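Local coordinates for protein CEP104 (Gallus gallus, PDB 5JO8) that is a centriolar protein whose TOG domain, an array of paired helices, probably binds tubulin or microtubules, at residues A[71-85]-A[117-131]. Sequence-based numbering, arbitrary orientation. Where two conformers were deposited one is given.
Sequences MSVSTPKEDLRNMLR and YVPKHKLGKLETSHC
Leu-84 of helix 77-94 is a knob in the hole formed by Tyr-117, Val-118, Glu-127 and Cys-131, where the helical-repeat array of this TOG domain turns from helix 100-121 into helix 125-142. Segment 77-85 runs antiparallel to 117-121 (177°) and nearly parallel to 125-131. Apolar packing is tight at Leu-84 CD1, 3.5 Å from Val-118 CG2; Ile-113 also touches Leu-84. Leu-80 covers one face of the His-121 imidazole in a CH-pi contact, its CD2 3.7 Å from the ring centroid, while Lys-120 CG lies over the opposite face. Hydrogen bonds tie the loop before helix 77-94, and its first turns, to the C-terminal end of helix 100-121. Tyr-117, with CG anti to its own N (chi1 -176°), sends its ring across to Leu-80, and OH donates to Leu-80 O (2.8 Å) in the carbonyl plane, so that Leu-80 O accepts from two donors, Tyr-117 OH and Leu-84 N of its own helix. Extended Lys-120 gives NZ to Met-71 O. Lys-77 NZ meets His-121 O (2.8 Å) from above the carbonyl plane, and a water joins this ammonium to Val-73 O and His-121 ND1. The charged grip is side-on: Arg-85 NE binds Glu-127 OE1 (2.8 Å, on its syn lone pair) and NH2 binds OE2 (2.9 Å). The same guanidinium lies flat on His-130, planes 23° apart. A leucine in place of Arg-85 would probably leave the Glu-127 carboxylate without its cationic mate and deprive His-130 of its stacking partner. Alongside the stack, Arg-85 CD also rests over the His-130 ring, 3.3 Å from His-130 NE2, itself hydrogen-bonded to a water that donates to Arg-85 O.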
loop_
_atom_site.group_PDB
_atom_site.type_symbol
_atom_site.label_atom_id
_atom_site.label_comp_id
_atom_site.label_asym_id
_atom_site.label_seq_id
_atom_site.Cartn_x
_atom_site.Cartn_y
_atom_site.Cartn_z
ATOM N N MET A 71 -22.193 4.098 14.743
ATOM C CA MET A 71 -22.927 2.832 14.806
ATOM C C MET A 71 -22.821 2.221 16.196
ATOM O O MET A 71 -21.723 2.022 16.717
ATOM C CB MET A 71 -22.394 1.834 13.775
ATOM C CG MET A 71 -22.554 2.270 12.341
ATOM S SD MET A 71 -24.256 2.613 11.893
ATOM C CE MET A 71 -25.039 1.052 12.298
ATOM N N SER A 72 -23.975 1.925 16.788
ATOM C CA SER A 72 -24.027 1.309 18.108
ATOM C C SER A 72 -23.495 -0.119 18.055
ATOM O O SER A 72 -23.588 -0.782 17.023
ATOM C CB SER A 72 -25.462 1.309 18.633
ATOM O OG SER A 72 -25.595 0.462 19.762
ATOM N N VAL A 73 -22.937 -0.587 19.169
ATOM C CA VAL A 73 -22.421 -1.951 19.243
ATOM C C VAL A 73 -23.522 -3.002 19.120
ATOM O O VAL A 73 -23.241 -4.164 18.847
ATOM C CB VAL A 73 -21.576 -2.177 20.508
ATOM C CG1 VAL A 73 -20.301 -1.343 20.456
ATOM C CG2 VAL A 73 -22.402 -1.865 21.762
ATOM N N SER A 74 -24.772 -2.592 19.313
ATOM C CA SER A 74 -25.893 -3.517 19.194
ATOM C C SER A 74 -26.320 -3.762 17.752
ATOM O O SER A 74 -27.205 -4.574 17.490
ATOM C CB SER A 74 -27.092 -3.022 20.005
ATOM O OG SER A 74 -27.525 -1.758 19.528
ATOM N N THR A 75 -25.690 -3.064 16.811
ATOM C CA THR A 75 -26.008 -3.252 15.404
ATOM C C THR A 75 -25.667 -4.687 15.010
ATOM O O THR A 75 -24.597 -5.179 15.379
ATOM C CB THR A 75 -25.168 -2.298 14.521
ATOM O OG1 THR A 75 -25.351 -0.939 14.953
ATOM C CG2 THR A 75 -25.557 -2.438 13.061
ATOM N N PRO A 76 -26.573 -5.370 14.279
ATOM C CA PRO A 76 -26.281 -6.740 13.841
ATOM C C PRO A 76 -24.971 -6.806 13.079
ATOM O O PRO A 76 -24.662 -5.888 12.311
ATOM C CB PRO A 76 -27.450 -7.066 12.912
ATOM C CG PRO A 76 -28.588 -6.280 13.500
ATOM C CD PRO A 76 -27.956 -4.977 13.945
ATOM N N LYS A 77 -24.202 -7.859 13.312
ATOM C CA LYS A 77 -22.875 -7.969 12.709
ATOM C C LYS A 77 -22.892 -7.921 11.186
ATOM O O LYS A 77 -21.965 -7.392 10.571
ATOM C CB LYS A 77 -22.184 -9.249 13.180
ATOM C CG LYS A 77 -22.009 -9.343 14.687
ATOM C CD LYS A 77 -21.193 -8.180 15.234
ATOM C CE LYS A 77 -20.824 -8.411 16.690
ATOM N NZ LYS A 77 -20.303 -7.195 17.364
ATOM N N GLU A 78 -23.932 -8.471 10.575
ATOM C CA GLU A 78 -24.028 -8.520 9.124
ATOM C C GLU A 78 -24.163 -7.104 8.558
ATOM O O GLU A 78 -23.575 -6.784 7.523
ATOM C CB GLU A 78 -25.206 -9.413 8.699
ATOM C CG GLU A 78 -25.389 -9.561 7.193
ATOM C CD GLU A 78 -24.225 -10.263 6.502
ATOM O OE1 GLU A 78 -23.430 -10.945 7.187
ATOM O OE2 GLU A 78 -24.112 -10.133 5.264
ATOM N N ASP A 79 -24.930 -6.268 9.252
ATOM C CA ASP A 79 -25.101 -4.870 8.876
ATOM C C ASP A 79 -23.791 -4.115 9.013
ATOM O O ASP A 79 -23.439 -3.312 8.151
ATOM C CB ASP A 79 -26.147 -4.183 9.750
ATOM C CG ASP A 79 -27.549 -4.730 9.535
ATOM O OD1 ASP A 79 -27.782 -5.446 8.535
ATOM O OD2 ASP A 79 -28.423 -4.421 10.371
ATOM N N LEU A 80 -23.092 -4.341 10.115
ATOM C CA LEU A 80 -21.776 -3.737 10.294
ATOM C C LEU A 80 -20.776 -4.183 9.226
ATOM O O LEU A 80 -19.968 -3.376 8.764
ATOM C CB LEU A 80 -21.229 -4.034 11.682
ATOM C CG LEU A 80 -22.019 -3.466 12.866
ATOM C CD1 LEU A 80 -21.628 -4.219 14.124
ATOM C CD2 LEU A 80 -21.782 -1.958 13.018
ATOM N N ARG A 81 -20.814 -5.454 8.826
ATOM C CA ARG A 81 -19.934 -5.925 7.749
ATOM C C ARG A 81 -20.286 -5.262 6.429
ATOM O O ARG A 81 -19.408 -4.790 5.718
ATOM C CB ARG A 81 -20.049 -7.441 7.554
ATOM C CG ARG A 81 -19.232 -8.309 8.485
ATOM C CD ARG A 81 -19.362 -9.796 8.092
ATOM N NE ARG A 81 -20.694 -10.364 8.338
ATOM C CZ ARG A 81 -21.078 -10.924 9.486
ATOM N NH1 ARG A 81 -20.246 -10.983 10.518
ATOM N NH2 ARG A 81 -22.308 -11.416 9.610
ATOM N N ASN A 82 -21.569 -5.251 6.085
ATOM C CA ASN A 82 -22.003 -4.639 4.834
ATOM C C ASN A 82 -21.624 -3.162 4.789
ATOM O O ASN A 82 -21.248 -2.638 3.741
ATOM C CB ASN A 82 -23.512 -4.800 4.643
ATOM C CG ASN A 82 -23.915 -6.236 4.444
ATOM O OD1 ASN A 82 -23.102 -7.069 4.041
ATOM N ND2 ASN A 82 -25.178 -6.537 4.721
ATOM N N MET A 83 -21.730 -2.494 5.927
ATOM C CA MET A 83 -21.366 -1.090 5.993
ATOM C C MET A 83 -19.870 -0.897 5.774
ATOM O O MET A 83 -19.465 0.034 5.083
ATOM C CB MET A 83 -21.784 -0.496 7.328
ATOM C CG MET A 83 -21.627 0.998 7.380
ATOM S SD MET A 83 -22.362 1.676 8.877
ATOM C CE MET A 83 -24.049 1.108 8.713
ATOM N N LEU A 84 -19.059 -1.769 6.369
ATOM C CA LEU A 84 -17.617 -1.718 6.156
ATOM C C LEU A 84 -17.322 -1.923 4.683
ATOM O O LEU A 84 -16.506 -1.204 4.105
ATOM C CB LEU A 84 -16.893 -2.784 6.983
ATOM C CG LEU A 84 -15.374 -2.895 6.769
ATOM C CD1 LEU A 84 -14.702 -3.391 8.024
ATOM C CD2 LEU A 84 -14.993 -3.792 5.584
ATOM N N ARG A 85 -17.937 -2.931 4.075
ATOM C CA ARG A 85 -17.638 -3.217 2.685
ATOM C C ARG A 85 -18.034 -2.049 1.786
ATOM O O ARG A 85 -17.303 -1.691 0.862
ATOM C CB ARG A 85 -18.325 -4.512 2.245
ATOM C CG ARG A 85 -17.969 -5.714 3.109
ATOM C CD ARG A 85 -16.530 -6.149 2.912
ATOM N NE ARG A 85 -16.194 -7.378 3.643
ATOM C CZ ARG A 85 -16.034 -8.572 3.081
ATOM N NH1 ARG A 85 -16.178 -8.722 1.771
ATOM N NH2 ARG A 85 -15.725 -9.621 3.832
ATOM N N TYR A 117 -13.014 0.732 13.982
ATOM C CA TYR A 117 -14.311 0.115 13.698
ATOM C C TYR A 117 -14.274 -1.408 13.799
ATOM O O TYR A 117 -15.079 -2.011 14.518
ATOM C CB TYR A 117 -14.755 0.559 12.313
ATOM C CG TYR A 117 -16.124 0.113 11.851
ATOM C CD1 TYR A 117 -17.249 0.888 12.101
ATOM C CD2 TYR A 117 -16.278 -1.044 11.091
ATOM C CE1 TYR A 117 -18.501 0.505 11.641
ATOM C CE2 TYR A 117 -17.514 -1.430 10.616
ATOM C CZ TYR A 117 -18.625 -0.656 10.901
ATOM O OH TYR A 117 -19.835 -1.052 10.398
ATOM N N VAL A 118 -13.371 -2.038 13.063
ATOM C CA VAL A 118 -13.220 -3.489 13.175
ATOM C C VAL A 118 -13.017 -3.973 14.618
ATOM O O VAL A 118 -13.752 -4.858 15.063
ATOM C CB VAL A 118 -12.163 -4.036 12.196
ATOM C CG1 VAL A 118 -11.923 -5.521 12.448
ATOM C CG2 VAL A 118 -12.621 -3.815 10.771
ATOM N N PRO A 119 -12.074 -3.377 15.375
ATOM C CA PRO A 119 -11.931 -3.828 16.766
ATOM C C PRO A 119 -13.132 -3.511 17.651
ATOM O O PRO A 119 -13.491 -4.343 18.497
ATOM C CB PRO A 119 -10.717 -3.043 17.275
ATOM C CG PRO A 119 -9.989 -2.629 16.079
ATOM C CD PRO A 119 -10.989 -2.455 14.991
ATOM N N LYS A 120 -13.730 -2.335 17.474
ATOM C CA LYS A 120 -14.906 -1.940 18.263
ATOM C C LYS A 120 -16.016 -2.987 18.144
ATOM O O LYS A 120 -16.648 -3.365 19.140
ATOM C CB LYS A 120 -15.439 -0.572 17.809
ATOM C CG LYS A 120 -16.741 -0.119 18.489
ATOM C CD LYS A 120 -17.177 1.248 17.962
ATOM C CE LYS A 120 -18.581 1.632 18.431
ATOM N NZ LYS A 120 -19.030 2.928 17.819
ATOM N N HIS A 121 -16.230 -3.471 16.923
ATOM C CA HIS A 121 -17.351 -4.354 16.618
ATOM C C HIS A 121 -16.963 -5.832 16.534
ATOM O O HIS A 121 -17.797 -6.678 16.206
ATOM C CB HIS A 121 -18.035 -3.905 15.323
ATOM C CG HIS A 121 -18.642 -2.541 15.418
ATOM N ND1 HIS A 121 -19.738 -2.267 16.214
ATOM C CD2 HIS A 121 -18.289 -1.365 14.846
ATOM C CE1 HIS A 121 -20.039 -0.985 16.117
ATOM N NE2 HIS A 121 -19.177 -0.414 15.295
ATOM N N LYS A 122 -15.701 -6.119 16.847
ATOM C CA LYS A 122 -15.167 -7.479 16.873
ATOM C C LYS A 122 -15.451 -8.228 15.575
ATOM O O LYS A 122 -15.830 -9.389 15.603
ATOM C CB LYS A 122 -15.736 -8.263 18.069
ATOM C CG LYS A 122 -15.427 -7.637 19.426
ATOM C CD LYS A 122 -16.213 -8.318 20.544
ATOM C CE LYS A 122 -16.155 -7.515 21.838
ATOM N NZ LYS A 122 -16.982 -8.132 22.914
ATOM N N LEU A 123 -15.260 -7.565 14.442
ATOM C CA LEU A 123 -15.629 -8.137 13.153
ATOM C C LEU A 123 -14.658 -9.211 12.666
ATOM O O LEU A 123 -15.001 -10.017 11.804
ATOM C CB LEU A 123 -15.764 -7.039 12.094
ATOM C CG LEU A 123 -16.941 -6.101 12.353
ATOM C CD1 LEU A 123 -17.119 -5.132 11.191
ATOM C CD2 LEU A 123 -18.228 -6.878 12.608
ATOM N N GLY A 124 -13.447 -9.208 13.211
ATOM C CA GLY A 124 -12.473 -10.236 12.868
ATOM C C GLY A 124 -11.473 -9.780 11.828
ATOM O O GLY A 124 -11.761 -8.861 11.044
ATOM N N LYS A 125 -10.340 -10.473 11.786
ATOM C CA LYS A 125 -9.208 -10.039 10.977
ATOM C C LYS A 125 -9.416 -10.295 9.491
ATOM O O LYS A 125 -8.700 -9.722 8.663
ATOM C CB LYS A 125 -7.896 -10.661 11.465
ATOM C CG LYS A 125 -7.570 -10.381 12.932
ATOM C CD LYS A 125 -7.842 -8.934 13.349
ATOM C CE LYS A 125 -6.830 -7.972 12.749
ATOM N NZ LYS A 125 -5.436 -8.186 13.281
ATOM N N LEU A 126 -10.392 -11.124 9.132
ATOM C CA LEU A 126 -10.774 -11.254 7.725
ATOM C C LEU A 126 -11.211 -9.891 7.179
ATOM O O LEU A 126 -10.889 -9.536 6.039
ATOM C CB LEU A 126 -11.882 -12.319 7.550
ATOM C CG LEU A 126 -12.409 -12.730 6.167
ATOM C CD1 LEU A 126 -13.258 -13.980 6.326
ATOM C CD2 LEU A 126 -13.240 -11.665 5.465
ATOM N N GLU A 127 -11.949 -9.134 7.984
ATOM C CA GLU A 127 -12.408 -7.824 7.541
ATOM C C GLU A 127 -11.240 -6.857 7.424
ATOM O O GLU A 127 -11.167 -6.096 6.463
ATOM C CB GLU A 127 -13.485 -7.270 8.466
ATOM C CG GLU A 127 -14.727 -8.153 8.473
ATOM C CD GLU A 127 -15.357 -8.286 7.094
ATOM O OE1 GLU A 127 -15.352 -7.298 6.328
ATOM O OE2 GLU A 127 -15.857 -9.386 6.763
ATOM N N THR A 128 -10.320 -6.913 8.382
ATOM C CA THR A 128 -9.111 -6.083 8.308
ATOM C C THR A 128 -8.361 -6.387 7.022
ATOM O O THR A 128 -7.893 -5.477 6.322
ATOM C CB THR A 128 -8.179 -6.377 9.475
ATOM O OG1 THR A 128 -8.939 -6.366 10.690
ATOM C CG2 THR A 128 -7.064 -5.329 9.561
ATOM N N SER A 129 -8.225 -7.673 6.720
ATOM C CA SER A 129 -7.544 -8.121 5.513
ATOM C C SER A 129 -8.204 -7.557 4.264
ATOM O O SER A 129 -7.525 -7.051 3.366
ATOM C CB SER A 129 -7.527 -9.647 5.447
ATOM O OG SER A 129 -7.005 -10.081 4.205
ATOM N N HIS A 130 -9.528 -7.643 4.202
ATOM C CA HIS A 130 -10.283 -7.068 3.096
ATOM C C HIS A 130 -9.958 -5.572 2.932
ATOM O O HIS A 130 -9.730 -5.101 1.810
ATOM C CB HIS A 130 -11.782 -7.258 3.334
ATOM C CG HIS A 130 -12.645 -6.584 2.315
ATOM N ND1 HIS A 130 -13.027 -7.201 1.140
ATOM C CD2 HIS A 130 -13.205 -5.351 2.294
ATOM C CE1 HIS A 130 -13.792 -6.377 0.446
ATOM N NE2 HIS A 130 -13.910 -5.244 1.121
ATOM N N CYS A 131 -9.920 -4.832 4.040
ATOM C CA CYS A 131 -9.642 -3.389 3.964
ATOM C C CYS A 131 -8.290 -3.116 3.331
ATOM O O CYS A 131 -8.162 -2.223 2.484
ATOM C CB CYS A 131 -9.654 -2.737 5.345
ATOM S SG CYS A 131 -11.282 -2.744 6.148
HETATM O O HOH W 1 -20.682 -4.434 17.712
HETATM O O HOH W 2 -17.300 -10.041 10.371
HETATM O O HOH W 3 -15.456 -3.343 -0.329
#